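Local coordinates for 2L protein (PDB 3IT8), which is a poxviral protein with an MHC class I-like fold that binds tumour necrosis factor, at residues D49-S54 / Q171-G176; S56-G61 / C163-L168. One frame throughout, in Å; residues are numbered along the deposited sequence.

Contact 1 of 2, residues D49-S54 / Q171-G176. With NAG (2-acetamido-2-deoxy-beta-D-glucopyranose), chain N.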
ATOM      1  N   ASP D  49      27.087 -24.926  27.762  1.00 61.20           N
ATOM      2  CA  ASP D  49      26.727 -24.076  28.895  1.00 61.20           C
ATOM      3  C   ASP D  49      26.066 -22.754  28.488  1.00 61.20           C
ATOM      4  O   ASP D  49      25.241 -22.223  29.223  1.00 61.20           O
ATOM      5  CB  ASP D  49      27.978 -23.791  29.731  1.00128.38           C
ATOM      6  CG  ASP D  49      29.140 -23.290  28.888  1.00128.38           C
ATOM      7  OD1 ASP D  49      29.656 -24.072  28.056  1.00128.38           O
ATOM      8  OD2 ASP D  49      29.535 -22.114  29.050  1.00128.38           O
ATOM      9  N   TRP D  50      26.422 -22.226  27.319  1.00 52.23           N
ATOM     10  CA  TRP D  50      25.868 -20.955  26.870  1.00 52.23           C
ATOM     11  C   TRP D  50      24.506 -21.013  26.195  1.00 52.23           C
ATOM     12  O   TRP D  50      23.885 -19.975  25.952  1.00 52.23           O
ATOM     13  CB  TRP D  50      26.835 -20.253  25.923  1.00 44.65           C
ATOM     14  CG  TRP D  50      27.290 -21.064  24.749  1.00 44.65           C
ATOM     15  CD1 TRP D  50      28.421 -21.836  24.667  1.00 44.65           C
ATOM     16  CD2 TRP D  50      26.654 -21.156  23.468  1.00 44.65           C
ATOM     17  NE1 TRP D  50      28.533 -22.395  23.412  1.00 44.65           N
ATOM     18  CE2 TRP D  50      27.459 -21.999  22.659  1.00 44.65           C
ATOM     19  CE3 TRP D  50      25.485 -20.610  22.924  1.00 44.65           C
ATOM     20  CZ2 TRP D  50      27.126 -22.304  21.338  1.00 44.65           C
ATOM     21  CZ3 TRP D  50      25.158 -20.913  21.610  1.00 44.65           C
ATOM     22  CH2 TRP D  50      25.975 -21.752  20.834  1.00 44.65           C
ATOM     23  N   PHE D  51      24.033 -22.216  25.908  1.00 51.62           N
ATOM     24  CA  PHE D  51      22.763 -22.369  25.224  1.00 51.62           C
ATOM     25  C   PHE D  51      21.588 -22.687  26.142  1.00 51.62           C
ATOM     26  O   PHE D  51      21.482 -23.792  26.660  1.00 51.62           O
ATOM     27  CB  PHE D  51      22.899 -23.460  24.160  1.00 48.75           C
ATOM     28  CG  PHE D  51      21.711 -23.574  23.250  1.00 48.75           C
ATOM     29  CD1 PHE D  51      21.429 -22.575  22.320  1.00 48.75           C
ATOM     30  CD2 PHE D  51      20.874 -24.687  23.309  1.00 48.75           C
ATOM     31  CE1 PHE D  51      20.333 -22.684  21.460  1.00 48.75           C
ATOM     32  CE2 PHE D  51      19.773 -24.805  22.453  1.00 48.75           C
ATOM     33  CZ  PHE D  51      19.503 -23.801  21.528  1.00 48.75           C
ATOM     34  N   ASN D  52      20.711 -21.716  26.357  1.00 55.08           N
ATOM     35  CA  ASN D  52      19.520 -21.936  27.181  1.00 55.08           C
ATOM     36  C   ASN D  52      18.430 -22.304  26.167  1.00 55.08           C
ATOM     37  O   ASN D  52      17.863 -21.436  25.499  1.00 55.08           O
ATOM     38  CB  ASN D  52      19.134 -20.659  27.956  1.00 79.84           C
ATOM     39  CG  ASN D  52      17.761 -20.764  28.622  1.00 79.84           C
ATOM     40  OD1 ASN D  52      16.755 -20.862  27.936  1.00 79.84           O
ATOM     41  ND2 ASN D  52      17.715 -20.776  29.954  1.00 79.84           N
ATOM     42  N   ILE D  53      18.148 -23.595  26.039  1.00 57.37           N
ATOM     43  CA  ILE D  53      17.164 -24.053  25.065  1.00 57.37           C
ATOM     44  C   ILE D  53      15.785 -23.412  25.196  1.00 57.37           C
ATOM     45  O   ILE D  53      14.983 -23.455  24.265  1.00 57.37           O
ATOM     46  CB  ILE D  53      17.014 -25.588  25.107  1.00 58.72           C
ATOM     47  CG1 ILE D  53      16.493 -26.094  23.760  1.00 58.72           C
ATOM     48  CG2 ILE D  53      16.049 -25.984  26.209  1.00 58.72           C
ATOM     49  CD1 ILE D  53      16.786 -27.556  23.507  1.00 58.72           C
ATOM     50  N   SER D  54      15.506 -22.820  26.350  1.00 55.79           N
ATOM     51  CA  SER D  54      14.217 -22.166  26.567  1.00 55.79           C
ATOM     52  C   SER D  54      14.163 -20.841  25.835  1.00 55.79           C
ATOM     53  O   SER D  54      13.098 -20.314  25.585  1.00 55.79           O
ATOM     54  CB  SER D  54      13.984 -21.915  28.055  1.00 63.33           C
ATOM     55  OG  SER D  54      13.883 -23.137  28.759  1.00 63.33           O
ATOM     56  N   GLN D 171      22.757 -17.452  17.743  1.00 61.65           N
ATOM     57  CA  GLN D 171      23.679 -16.349  17.594  1.00 61.65           C
ATOM     58  C   GLN D 171      23.648 -15.434  18.806  1.00 61.65           C
ATOM     59  O   GLN D 171      24.698 -15.066  19.326  1.00 61.65           O
ATOM     60  CB  GLN D 171      23.357 -15.564  16.340  1.00 74.96           C
ATOM     61  CG  GLN D 171      24.271 -14.397  16.147  1.00 49.35           C
ATOM     62  CD  GLN D 171      24.052 -13.712  14.829  1.00 49.35           C
ATOM     63  OE1 GLN D 171      22.919 -13.348  14.482  1.00 49.35           O
ATOM     64  NE2 GLN D 171      25.138 -13.525  14.072  1.00 49.35           N
ATOM     65  N   LYS D 172      22.451 -15.067  19.261  1.00 53.48           N
ATOM     66  CA  LYS D 172      22.312 -14.200  20.434  1.00 53.48           C
ATOM     67  C   LYS D 172      23.005 -14.776  21.660  1.00 53.48           C
ATOM     68  O   LYS D 172      23.789 -14.095  22.317  1.00 53.48           O
ATOM     69  CB  LYS D 172      20.846 -13.982  20.795  1.00 77.91           C
ATOM     70  CG  LYS D 172      20.127 -12.989  19.943  1.00 67.34           C
ATOM     71  CD  LYS D 172      18.769 -12.668  20.536  1.00 67.34           C
ATOM     72  CE  LYS D 172      18.022 -11.637  19.677  1.00 67.34           C
ATOM     73  NZ  LYS D 172      16.760 -11.136  20.302  1.00 67.34           N
ATOM     74  N   MET D 173      22.707 -16.031  21.974  1.00 54.55           N
ATOM     75  CA  MET D 173      23.296 -16.665  23.139  1.00 54.55           C
ATOM     76  C   MET D 173      24.750 -17.032  22.965  1.00 54.55           C
ATOM     77  O   MET D 173      25.425 -17.331  23.931  1.00 54.55           O
ATOM     78  CB  MET D 173      22.494 -17.901  23.513  1.00 68.57           C
ATOM     79  CG  MET D 173      21.079 -17.565  23.921  1.00 57.13           C
ATOM     80  SD  MET D 173      20.062 -18.977  24.364  1.00 57.13           S
ATOM     81  CE  MET D 173      19.287 -19.334  22.849  1.00 57.13           C
ATOM     82  N   ALA D 174      25.246 -17.005  21.739  1.00 51.15           N
ATOM     83  CA  ALA D 174      26.632 -17.366  21.520  1.00 51.15           C
ATOM     84  C   ALA D 174      27.551 -16.152  21.520  1.00 51.15           C
ATOM     85  O   ALA D 174      28.738 -16.276  21.819  1.00 51.15           O
ATOM     86  CB  ALA D 174      26.769 -18.126  20.197  1.00 32.17           C
ATOM     87  N   LYS D 175      26.991 -14.987  21.204  1.00 88.94           N
ATOM     88  CA  LYS D 175      27.749 -13.743  21.106  1.00 88.94           C
ATOM     89  C   LYS D 175      29.090 -13.711  21.828  1.00 88.94           C
ATOM     90  O   LYS D 175      30.149 -13.685  21.194  1.00 88.94           O
ATOM     91  CB  LYS D 175      26.906 -12.558  21.564  1.00167.70           C
ATOM     92  CG  LYS D 175      27.521 -11.238  21.148  1.00 85.99           C
ATOM     93  CD  LYS D 175      26.636 -10.059  21.487  1.00 85.99           C
ATOM     94  CE  LYS D 175      27.250  -8.753  20.986  1.00 85.99           C
ATOM     95  NZ  LYS D 175      26.429  -7.554  21.345  1.00 85.99           N
ATOM     96  N   GLY D 176      29.064 -13.723  23.152  1.00 57.95           N
ATOM     97  CA  GLY D 176      30.322 -13.675  23.867  1.00 57.95           C
ATOM     98  C   GLY D 176      31.060 -14.977  24.131  1.00 57.95           C
ATOM     99  O   GLY D 176      32.272 -14.958  24.310  1.00 57.95           O
TER
HETATM  100  C1  NAG N 326      17.359 -19.599  30.739  1.00112.96           C
HETATM  101  C2  NAG N 326      15.804 -19.509  30.931  1.00112.96           C
HETATM  102  C3  NAG N 326      15.349 -18.707  32.182  1.00112.96           C
HETATM  103  C4  NAG N 326      16.239 -18.961  33.388  1.00112.96           C
HETATM  104  C5  NAG N 326      17.656 -18.683  32.938  1.00112.96           C
HETATM  105  C6  NAG N 326      18.682 -18.673  34.045  1.00112.96           C
HETATM  106  C7  NAG N 326      14.615 -17.686  29.868  1.00112.96           C
HETATM  107  C8  NAG N 326      15.510 -16.453  29.818  1.00112.96           C
HETATM  108  N2  NAG N 326      15.210 -18.877  29.763  1.00112.96           N
HETATM  109  O3  NAG N 326      14.003 -19.032  32.510  1.00112.96           O
HETATM  110  O4  NAG N 326      15.874 -18.094  34.454  1.00112.96           O
HETATM  111  O5  NAG N 326      18.047 -19.691  31.999  1.00112.96           O
HETATM  112  O6  NAG N 326      19.945 -18.267  33.543  1.00112.96           O
HETATM  113  O7  NAG N 326      13.396 -17.552  30.012  1.00112.96           O

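Contact 2 of 2, residues S56-G61 / C163-L168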
ATOM      1  N   SER D  56      15.245 -20.502  22.858  1.00 49.00           N
ATOM      2  CA  SER D  56      15.285 -20.826  21.429  1.00 49.00           C
ATOM      3  C   SER D  56      14.027 -21.571  21.010  1.00 49.00           C
ATOM      4  O   SER D  56      14.053 -22.758  20.699  1.00 49.00           O
ATOM      5  CB  SER D  56      16.518 -21.662  21.089  1.00 64.46           C
ATOM      6  OG  SER D  56      16.598 -21.854  19.688  1.00 64.46           O
ATOM      7  N   PRO D  57      12.904 -20.863  20.990  1.00 42.36           N
ATOM      8  CA  PRO D  57      11.568 -21.343  20.628  1.00 42.36           C
ATOM      9  C   PRO D  57      11.501 -22.175  19.356  1.00 42.36           C
ATOM     10  O   PRO D  57      10.609 -22.999  19.205  1.00 42.36           O
ATOM     11  CB  PRO D  57      10.768 -20.053  20.467  1.00 44.30           C
ATOM     12  CG  PRO D  57      11.416 -19.148  21.433  1.00 44.30           C
ATOM     13  CD  PRO D  57      12.882 -19.409  21.213  1.00 44.30           C
ATOM     14  N   HIS D  58      12.437 -21.958  18.442  1.00 45.86           N
ATOM     15  CA  HIS D  58      12.414 -22.663  17.177  1.00 45.86           C
ATOM     16  C   HIS D  58      13.319 -23.866  17.076  1.00 45.86           C
ATOM     17  O   HIS D  58      13.472 -24.439  16.001  1.00 45.86           O
ATOM     18  CB  HIS D  58      12.671 -21.666  16.054  1.00 57.76           C
ATOM     19  CG  HIS D  58      11.604 -20.623  15.946  1.00 57.76           C
ATOM     20  ND1 HIS D  58      10.324 -20.912  15.518  1.00 57.76           N
ATOM     21  CD2 HIS D  58      11.602 -19.310  16.276  1.00 57.76           C
ATOM     22  CE1 HIS D  58       9.582 -19.822  15.590  1.00 57.76           C
ATOM     23  NE2 HIS D  58      10.332 -18.836  16.048  1.00 57.76           N
ATOM     24  N   THR D  59      13.927 -24.246  18.194  1.00 49.56           N
ATOM     25  CA  THR D  59      14.754 -25.438  18.218  1.00 49.56           C
ATOM     26  C   THR D  59      13.704 -26.494  18.532  1.00 49.56           C
ATOM     27  O   THR D  59      12.958 -26.347  19.489  1.00 49.56           O
ATOM     28  CB  THR D  59      15.789 -25.396  19.341  1.00 54.38           C
ATOM     29  OG1 THR D  59      16.687 -24.302  19.121  1.00 54.38           O
ATOM     30  CG2 THR D  59      16.586 -26.686  19.368  1.00 54.38           C
ATOM     31  N   PRO D  60      13.611 -27.557  17.714  1.00 43.42           N
ATOM     32  CA  PRO D  60      12.637 -28.645  17.900  1.00 43.42           C
ATOM     33  C   PRO D  60      12.527 -29.191  19.331  1.00 43.42           C
ATOM     34  O   PRO D  60      13.539 -29.363  20.026  1.00 43.42           O
ATOM     35  CB  PRO D  60      13.123 -29.710  16.923  1.00 37.21           C
ATOM     36  CG  PRO D  60      13.783 -28.911  15.838  1.00 37.21           C
ATOM     37  CD  PRO D  60      14.534 -27.858  16.603  1.00 37.21           C
ATOM     38  N   GLY D  61      11.298 -29.471  19.758  1.00 55.58           N
ATOM     39  CA  GLY D  61      11.068 -30.001  21.092  1.00 55.58           C
ATOM     40  C   GLY D  61      11.247 -31.506  21.142  1.00 55.58           C
ATOM     41  O   GLY D  61      11.566 -32.120  20.125  1.00 55.58           O
ATOM     42  N   CYS D 163      14.498 -23.435  10.883  1.00 41.28           N
ATOM     43  CA  CYS D 163      15.918 -23.287  11.081  1.00 41.28           C
ATOM     44  C   CYS D 163      16.387 -21.839  10.951  1.00 41.28           C
ATOM     45  O   CYS D 163      17.068 -21.330  11.839  1.00 41.28           O
ATOM     46  CB  CYS D 163      16.670 -24.165  10.093  1.00 47.69           C
ATOM     47  SG  CYS D 163      18.382 -24.394  10.543  1.00 53.06           S
ATOM     48  N   SER D 164      16.034 -21.173   9.857  1.00 42.19           N
ATOM     49  CA  SER D 164      16.462 -19.787   9.666  1.00 42.19           C
ATOM     50  C   SER D 164      16.057 -18.879  10.823  1.00 42.19           C
ATOM     51  O   SER D 164      16.708 -17.874  11.079  1.00 42.19           O
ATOM     52  CB  SER D 164      15.889 -19.225   8.380  1.00 37.57           C
ATOM     53  OG  SER D 164      14.493 -19.108   8.494  1.00 43.07           O
ATOM     54  N   LEU D 165      14.973 -19.216  11.510  1.00 39.18           N
ATOM     55  CA  LEU D 165      14.543 -18.426  12.650  1.00 39.18           C
ATOM     56  C   LEU D 165      15.366 -18.808  13.884  1.00 39.18           C
ATOM     57  O   LEU D 165      15.840 -17.950  14.635  1.00 39.18           O
ATOM     58  CB  LEU D 165      13.064 -18.662  12.929  1.00 54.46           C
ATOM     59  CG  LEU D 165      12.091 -18.081  11.899  1.00 46.97           C
ATOM     60  CD1 LEU D 165      10.668 -18.522  12.216  1.00 46.97           C
ATOM     61  CD2 LEU D 165      12.183 -16.564  11.919  1.00 46.97           C
ATOM     62  N   ALA D 166      15.541 -20.106  14.087  1.00 33.50           N
ATOM     63  CA  ALA D 166      16.293 -20.597  15.225  1.00 33.50           C
ATOM     64  C   ALA D 166      17.741 -20.116  15.234  1.00 33.50           C
ATOM     65  O   ALA D 166      18.233 -19.648  16.262  1.00 33.50           O
ATOM     66  CB  ALA D 166      16.243 -22.114  15.246  1.00 23.42           C
ATOM     67  N   ILE D 167      18.418 -20.218  14.091  1.00 43.18           N
ATOM     68  CA  ILE D 167      19.818 -19.817  14.016  1.00 43.18           C
ATOM     69  C   ILE D 167      20.074 -18.462  14.651  1.00 43.18           C
ATOM     70  O   ILE D 167      21.141 -18.228  15.206  1.00 43.18           O
ATOM     71  CB  ILE D 167      20.344 -19.799  12.556  1.00 53.52           C
ATOM     72  CG1 ILE D 167      21.867 -19.686  12.561  1.00 28.08           C
ATOM     73  CG2 ILE D 167      19.780 -18.611  11.804  1.00 28.08           C
ATOM     74  CD1 ILE D 167      22.486 -19.866  11.205  1.00 28.08           C
ATOM     75  N   LEU D 168      19.087 -17.576  14.587  1.00 44.04           N
ATOM     76  CA  LEU D 168      19.230 -16.244  15.167  1.00 44.04           C
ATOM     77  C   LEU D 168      19.241 -16.270  16.698  1.00 44.04           C
ATOM     78  O   LEU D 168      19.885 -15.435  17.334  1.00 44.04           O
ATOM     79  CB  LEU D 168      18.127 -15.314  14.648  1.00 66.22           C
ATOM     80  CG  LEU D 168      18.159 -15.021  13.133  1.00 44.06           C
ATOM     81  CD1 LEU D 168      17.043 -14.080  12.775  1.00 44.06           C
ATOM     82  CD2 LEU D 168      19.499 -14.421  12.723  1.00 44.06           C
TER

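Contact 1 of 2, residues D49-S54 / Q171-G176
Trp-50 lies against the last turn of helix 148-174. Ala-174 CB sits over one face of the indole, displaced toward the rim, 3.9 Å from the centroid of the six-membered ring. This is a CH-pi contact. Phe-51 CB lies over the opposite face, so the indole is sandwiched. Met-173 takes up the rest of the interface. Its O is 3.4 Å from Trp-50 CE3, and its CB packs on the backbone O of Trp-50. Its SD accepts a weak hydrogen bond from Asn-52 N at 3.4 Å. The thioether bends at chi3 (-93°), bringing CE within 3.8 Å of Phe-51 CE1. The sulfur lies obliquely to that ring, a Met-aromatic contact. In the MHC-like fold, residues 49-54 belong to the loop that leads from strand 41-47 to helix 61-82. Here that loop meets the end of the second helix. Farther out, Phe-51 stacks on Tyr-170, while Tyr-25 touches both Trp-50 and Ala-174. Asp-49 OD2 forms a salt bridge with Lys-177. Asn-52 carries an N-linked glycan, with ND2 bonded to NAG C1. Asn-52 OD1 accepts weak hydrogen bonds from NAG N2 and, at 2.8 Å, from Ser-54 N.

Contact 2 of 2, residues S56-G61 / C163-L168
Leu-165 overlaps one face of the His-58 imidazole. Its CD1 stands 3.9 Å from the ring centroid and 17° off the ring normal, a CH-pi contact displaced toward the rim. In the MHC class I-like fold, this joins the loop before helix 61-82 to one side of helix 148-174. Leu-165 CD1 lies by the CE1 and NE2 end of the imidazole. Leu-165 CB lies by CD2 and CG, 3.7 Å from His-58 CD2, so CB and CD1 cover opposite ends of the ring.

Ala-166 is the second point of contact. Its methyl meets His-58 CB at 3.7 Å and is equally close to His-58 O. The backbones come near here, with the CA atoms of His-58 and Ala-166 4.8 Å apart.

The polar end of His-58 looks to another protein: ND1 is hydrogen-bonded to an aromatic side chain of that chain. Leu-165 also packs on apolar side chains of two neighbouring chains of another protein.

A type I beta turn from Ser-56 to Thr-59 presents the histidine. It is closed by Thr-59 N bonding to Ser-56 O at 2.9 Å. The hydroxyl of Thr-59 is also hydrogen-bonded to Tyr-170 OH of helix 148-174. A second hydroxyl pair bridges the ends of the turn, with Ser-56 OG and Thr-59 OG1 2.5 Å apart and hydrogen-bonded.

The two contacts have centres about 12 Å apart and share helix 148-174. Contact 2 uses the helix at 163-168, and contact 1 uses its C-terminal end. Both draw their first segment from the loop between strand 41-47 and helix 61-82. Along the chain the order is 49-54, 56-61, 163-168, 171-176, so contact 2 is nested within contact 1. They also touch: Phe-51 CZ packs on Ser-56 CB at 3.7 Å, and Met-173 CE lies near the same CB. Together they place the loop before helix 61-82 against helix 148-174, within one MHC-like domain, beside surfaces that meet another protein.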